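Local coordinates for COBE (Pseudomonas aeruginosa, PDB 2W6K), which takes part in cobalamin (vitamin B12) biosynthesis, where its precise role is uncertain, and belongs to the family of CbiG C-terminal domains, at residues L11-I16 / L108-R113; H38-A43 / D120-K125. All coordinates share one frame; numbering follows the deposited sequence.

Contact 1: residues L11-I16 / L108-R113; sequences LLIAGI and LALAER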
loop_
_atom_site.group_PDB
_atom_site.type_symbol
_atom_site.label_atom_id
_atom_site.label_comp_id
_atom_site.label_asym_id
_atom_site.label_seq_id
_atom_site.Cartn_x
_atom_site.Cartn_y
_atom_site.Cartn_z
ATOM N N LEU A 11 5.230 -10.367 5.009
ATOM C CA LEU A 11 4.083 -9.509 4.826
ATOM C C LEU A 11 4.038 -8.807 3.487
ATOM O O LEU A 11 5.064 -8.443 2.913
ATOM C CB LEU A 11 3.862 -8.558 5.992
ATOM C CG LEU A 11 4.810 -7.525 6.519
ATOM C CD1 LEU A 11 4.566 -6.205 5.831
ATOM C CD2 LEU A 11 4.505 -7.419 7.994
ATOM N N LEU A 12 2.821 -8.637 3.003
ATOM C CA LEU A 12 2.603 -8.027 1.711
ATOM C C LEU A 12 1.523 -6.978 1.915
ATOM O O LEU A 12 0.406 -7.295 2.374
ATOM C CB LEU A 12 2.112 -9.086 0.746
ATOM C CG LEU A 12 1.761 -8.548 -0.648
ATOM C CD1 LEU A 12 3.000 -8.016 -1.387
ATOM C CD2 LEU A 12 1.068 -9.675 -1.425
ATOM N N ILE A 13 1.859 -5.736 1.571
ATOM C CA ILE A 13 0.973 -4.605 1.801
ATOM C C ILE A 13 0.610 -3.963 0.479
ATOM O O ILE A 13 1.487 -3.767 -0.350
ATOM C CB ILE A 13 1.654 -3.529 2.650
ATOM C CG1 ILE A 13 2.110 -4.083 4.025
ATOM C CG2 ILE A 13 0.752 -2.300 2.840
ATOM C CD1 ILE A 13 0.965 -4.652 4.860
ATOM N N ALA A 14 -0.656 -3.596 0.320
ATOM C CA ALA A 14 -1.047 -2.818 -0.878
ATOM C C ALA A 14 -1.361 -1.398 -0.455
ATOM O O ALA A 14 -2.242 -1.213 0.374
ATOM C CB ALA A 14 -2.258 -3.426 -1.538
ATOM N N GLY A 15 -0.672 -0.408 -1.047
ATOM C CA GLY A 15 -0.947 0.999 -0.800
ATOM C C GLY A 15 -1.850 1.505 -1.908
ATOM O O GLY A 15 -1.702 1.097 -3.073
ATOM N N ILE A 16 -2.821 2.340 -1.553
ATOM C CA ILE A 16 -3.834 2.758 -2.538
ATOM C C ILE A 16 -4.068 4.255 -2.429
ATOM O O ILE A 16 -4.236 4.770 -1.330
ATOM C CB ILE A 16 -5.192 2.029 -2.293
ATOM C CG1 ILE A 16 -5.011 0.511 -2.415
ATOM C CG2 ILE A 16 -6.288 2.577 -3.298
ATOM C CD1 ILE A 16 -6.301 -0.362 -2.208
ATOM N N LEU A 108 5.013 1.249 1.742
ATOM C CA LEU A 108 6.271 1.142 2.445
ATOM C C LEU A 108 6.072 1.401 3.940
ATOM O O LEU A 108 6.562 0.626 4.776
ATOM C CB LEU A 108 7.268 2.138 1.861
ATOM C CG LEU A 108 7.863 1.752 0.510
ATOM C CD1 LEU A 108 8.615 2.954 -0.040
ATOM C CD2 LEU A 108 8.782 0.529 0.686
ATOM N N ALA A 109 5.381 2.497 4.265
ATOM C CA ALA A 109 5.172 2.930 5.665
ATOM C C ALA A 109 4.505 1.877 6.515
ATOM O O ALA A 109 5.009 1.545 7.600
ATOM C CB ALA A 109 4.404 4.259 5.724
ATOM N N LEU A 110 3.405 1.309 6.023
ATOM C CA LEU A 110 2.691 0.306 6.778
ATOM C C LEU A 110 3.516 -0.978 6.891
ATOM O O LEU A 110 3.540 -1.603 7.956
ATOM C CB LEU A 110 1.309 0.020 6.172
ATOM C CG LEU A 110 0.442 -0.930 6.996
ATOM C CD1 LEU A 110 0.176 -0.323 8.413
ATOM C CD2 LEU A 110 -0.861 -1.236 6.304
ATOM N N ALA A 111 4.182 -1.384 5.812
ATOM C CA ALA A 111 4.958 -2.635 5.861
ATOM C C ALA A 111 6.025 -2.549 6.948
ATOM O O ALA A 111 6.210 -3.494 7.721
ATOM C CB ALA A 111 5.599 -2.934 4.512
ATOM N N GLU A 112 6.687 -1.404 7.027
ATOM C CA GLU A 112 7.793 -1.230 8.003
ATOM C C GLU A 112 7.284 -1.152 9.427
ATOM O O GLU A 112 7.962 -1.631 10.344
ATOM C CB GLU A 112 8.666 -0.019 7.654
ATOM C CG GLU A 112 9.380 -0.204 6.325
ATOM C CD GLU A 112 10.544 0.747 6.103
ATOM O OE1 GLU A 112 10.590 1.791 6.777
ATOM O OE2 GLU A 112 11.376 0.435 5.216
ATOM N N ARG A 113 6.107 -0.547 9.623
ATOM C CA ARG A 113 5.475 -0.470 10.946
ATOM C C ARG A 113 4.962 -1.774 11.499
ATOM O O ARG A 113 5.143 -2.042 12.701
ATOM C CB ARG A 113 4.359 0.584 10.972
ATOM C CG ARG A 113 4.964 1.917 11.089
ATOM C CD ARG A 113 4.134 3.073 10.635
ATOM N NE ARG A 113 4.972 4.237 10.855
ATOM C CZ ARG A 113 6.010 4.577 10.095
ATOM N NH1 ARG A 113 6.729 5.636 10.420
ATOM N NH2 ARG A 113 6.333 3.866 9.010
#
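Ala111 on helix 102-115 rests against two side chains of residues 11-16, Leu11 and Ile13, and its small size lets the helix backbone come down close to the strand. Leu11 meets it with the CD1 branch, which lies 3.6 Å from Ala111 CA. CG of Leu11 sits between the backbone N and the carbonyl carbon (chi1 59°), a setting that turns the branch onto the helix. Ile13 touches the same alanine with its methylene: CG1 is 3.7 Å from Ala111 CB, so the methyl of Ala111 nestles against both neighbours at once.

Ile13 also meets Leu110. Its CG2 packs 4.0 Å from Leu110 CD2, and CD1, at the end of the CG1 arm that lies on Ala111, approaches that same methyl at 4.1 Å from Leu110 CD2. The two side chains cross at about a right angle. With CG1 beside the backbone N and CG2 anti to it (chi1 -59°), the fork of this beta-branched residue lets it touch both Ala111 and Leu110. Leu110 reaches this place with CG anti to its backbone N (chi1 -174°), and its CB lies 4.1 Å from Ile13 CG2.

This is helix-on-sheet packing in an alpha/beta fold: strand 12-18 is the middle strand of a five-stranded mixed sheet, and helix 102-115 covers one face. Ala47 and Ala49 of neighbouring strand 47-51 also touch Leu110. No hydrogen bond joins the two segments; the strand spends its backbone polar groups on adjacent strands, as in Ile13 with Ala136 and Ala14 with Ala49.

Contact 2: residues H38-A43 / D120-K125; sequences HGRSLA and DLLGAK. With SO4 (sulfate ion), chain B.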
loop_
_atom_site.group_PDB
_atom_site.type_symbol
_atom_site.label_atom_id
_atom_site.label_comp_id
_atom_site.label_asym_id
_atom_site.label_seq_id
_atom_site.Cartn_x
_atom_site.Cartn_y
_atom_site.Cartn_z
ATOM N N HIS A 38 2.710 -9.263 -10.327
ATOM C CA HIS A 38 3.762 -9.740 -9.444
ATOM C C HIS A 38 3.571 -11.140 -8.911
ATOM O O HIS A 38 4.235 -11.535 -7.954
ATOM C CB HIS A 38 3.992 -8.740 -8.317
ATOM C CG HIS A 38 4.538 -7.440 -8.812
ATOM N ND1 HIS A 38 3.740 -6.353 -9.088
ATOM C CD2 HIS A 38 5.799 -7.081 -9.157
ATOM C CE1 HIS A 38 4.494 -5.357 -9.529
ATOM N NE2 HIS A 38 5.742 -5.776 -9.593
ATOM N N GLY A 39 2.694 -11.911 -9.546
ATOM C CA GLY A 39 2.520 -13.325 -9.184
ATOM C C GLY A 39 2.119 -13.518 -7.739
ATOM O O GLY A 39 2.433 -14.541 -7.112
ATOM N N ARG A 40 1.418 -12.516 -7.194
ATOM C CA ARG A 40 0.822 -12.596 -5.865
ATOM C C ARG A 40 -0.694 -12.801 -5.933
ATOM O O ARG A 40 -1.355 -12.291 -6.812
ATOM C CB ARG A 40 1.098 -11.329 -5.059
ATOM C CG ARG A 40 2.304 -11.389 -4.138
ATOM C CD ARG A 40 3.517 -11.749 -4.859
ATOM N NE ARG A 40 4.729 -11.770 -4.041
ATOM C CZ ARG A 40 5.951 -11.641 -4.552
ATOM N NH1 ARG A 40 7.012 -11.668 -3.754
ATOM N NH2 ARG A 40 6.114 -11.460 -5.864
ATOM N N SER A 41 -1.229 -13.555 -4.994
ATOM C CA SER A 41 -2.681 -13.777 -4.951
ATOM C C SER A 41 -3.262 -12.794 -3.950
ATOM O O SER A 41 -2.600 -12.432 -2.967
ATOM C CB SER A 41 -2.944 -15.209 -4.483
ATOM O OG SER A 41 -4.289 -15.441 -4.112
ATOM N N LEU A 42 -4.515 -12.405 -4.150
ATOM C CA LEU A 42 -5.218 -11.610 -3.137
ATOM C C LEU A 42 -5.201 -12.290 -1.783
ATOM O O LEU A 42 -5.235 -11.623 -0.758
ATOM C CB LEU A 42 -6.682 -11.410 -3.521
ATOM C CG LEU A 42 -7.084 -10.329 -4.500
ATOM C CD1 LEU A 42 -8.532 -10.654 -4.907
ATOM C CD2 LEU A 42 -6.981 -8.922 -3.916
ATOM N N ALA A 43 -5.189 -13.628 -1.770
ATOM C CA ALA A 43 -5.076 -14.384 -0.503
ATOM C C ALA A 43 -3.822 -14.054 0.330
ATOM O O ALA A 43 -3.807 -14.200 1.552
ATOM C CB ALA A 43 -5.134 -15.884 -0.795
ATOM N N ASP A 120 10.510 -3.038 0.879
ATOM C CA ASP A 120 10.836 -2.650 -0.495
ATOM C C ASP A 120 9.564 -2.703 -1.326
ATOM O O ASP A 120 8.710 -3.586 -1.146
ATOM C CB ASP A 120 11.892 -3.609 -1.082
ATOM C CG ASP A 120 13.329 -3.190 -0.779
ATOM O OD1 ASP A 120 13.570 -2.152 -0.120
ATOM O OD2 ASP A 120 14.238 -3.913 -1.235
ATOM N N LEU A 121 9.431 -1.778 -2.267
ATOM C CA LEU A 121 8.356 -1.904 -3.221
ATOM C C LEU A 121 8.662 -3.023 -4.192
ATOM O O LEU A 121 9.809 -3.196 -4.592
ATOM C CB LEU A 121 8.219 -0.604 -3.992
ATOM C CG LEU A 121 7.709 0.577 -3.156
ATOM C CD1 LEU A 121 8.061 1.912 -3.809
ATOM C CD2 LEU A 121 6.206 0.435 -2.986
ATOM N N LEU A 122 7.631 -3.762 -4.579
ATOM C CA LEU A 122 7.774 -4.847 -5.584
ATOM C C LEU A 122 8.033 -4.281 -6.963
ATOM O O LEU A 122 8.654 -4.929 -7.835
ATOM C CB LEU A 122 6.507 -5.700 -5.581
ATOM C CG LEU A 122 6.484 -6.766 -4.487
ATOM C CD1 LEU A 122 6.355 -6.168 -3.119
ATOM C CD2 LEU A 122 5.316 -7.669 -4.811
ATOM N N GLY A 123 7.579 -3.047 -7.171
ATOM C CA GLY A 123 7.707 -2.389 -8.457
ATOM C C GLY A 123 7.049 -1.044 -8.385
ATOM O O GLY A 123 6.412 -0.712 -7.380
ATOM N N ALA A 124 7.165 -0.264 -9.456
ATOM C CA ALA A 124 6.411 0.963 -9.577
ATOM C C ALA A 124 4.895 0.720 -9.456
ATOM O O ALA A 124 4.383 -0.332 -9.852
ATOM C CB ALA A 124 6.722 1.613 -10.925
ATOM N N LYS A 125 4.181 1.709 -8.936
ATOM C CA LYS A 125 2.722 1.590 -8.777
ATOM C C LYS A 125 2.067 1.364 -10.125
ATOM O O LYS A 125 2.587 1.815 -11.167
ATOM C CB LYS A 125 2.174 2.860 -8.163
ATOM C CG LYS A 125 2.142 4.005 -9.147
ATOM C CD LYS A 125 1.936 5.326 -8.459
ATOM C CE LYS A 125 1.804 6.402 -9.499
ATOM N NZ LYS A 125 2.022 7.746 -8.923
HETATM S S SO4 B . -0.709 8.096 -5.905
HETATM O O1 SO4 B . -1.594 8.390 -7.078
HETATM O O2 SO4 B . -0.673 9.256 -5.026
HETATM O O3 SO4 B . 0.620 7.830 -6.416
HETATM O O4 SO4 B . -1.243 6.960 -5.211
#
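Leu122, in the course of the broken outermost strand 119-127, packs against His38 and Arg40, which follow helix 24-37 where a Schellman motif ends it, with Gly39 as the C-prime residue whose positive phi glycine readily adopts. Leu122 CB lies over one face of the His38 imidazole in a CH-pi contact, 4.1 Å from the ring centroid and 17° off the normal. With CG of Leu122 beside the backbone N (chi1 -83°), the CD2 methyl is carried on to a second flat group, sitting over the centre of the Arg40 guanidinium, 4.0 Å from Arg40 NH2. A branched aliphatic residue suits this place because separate carbons can meet the two planar groups. The guanidinium is steadied by a bond along its own plane: Arg40 NH2 donates to His38 O at 2.8 Å, with an N-H...O angle of 162°.

Gly123 comes next, its CA 4.1 Å from His38 NE2; with no side chain, it allows the ring to lie this near the backbone. Beyond it the chain leaves the histidine, and Lys125 runs to a sulfate ion, probably from the crystallisation liquor, that is also bound by Ser101 OG and by Val102 N and Ala103 N. Lys125 NZ donates to O3 of the sulfate at 2.9 Å.

How the contacts relate
Contact 1 is wholly buried, while contact 2 lies at the surface, with centres about 11 Å apart. Both reach the same sheet: in contact 1 the middle strand 12-18 receives helix 102-115, whereas in contact 2 the edge strand 119-127, which follows that helix in the chain, meets the loop after helix 24-37. Leu12 connects them, since its side chain turns from helix 102-115 to the opposite face of the sheet, where Leu12 CD2 is 3.4 Å from Arg40 CG. Contact 1 is wholly apolar, made by aliphatic side chains and the CA of an alanine; in contact 2 partly exposed residues meet, and the guanidinium bonds to His38 O while its face takes a leucine methyl.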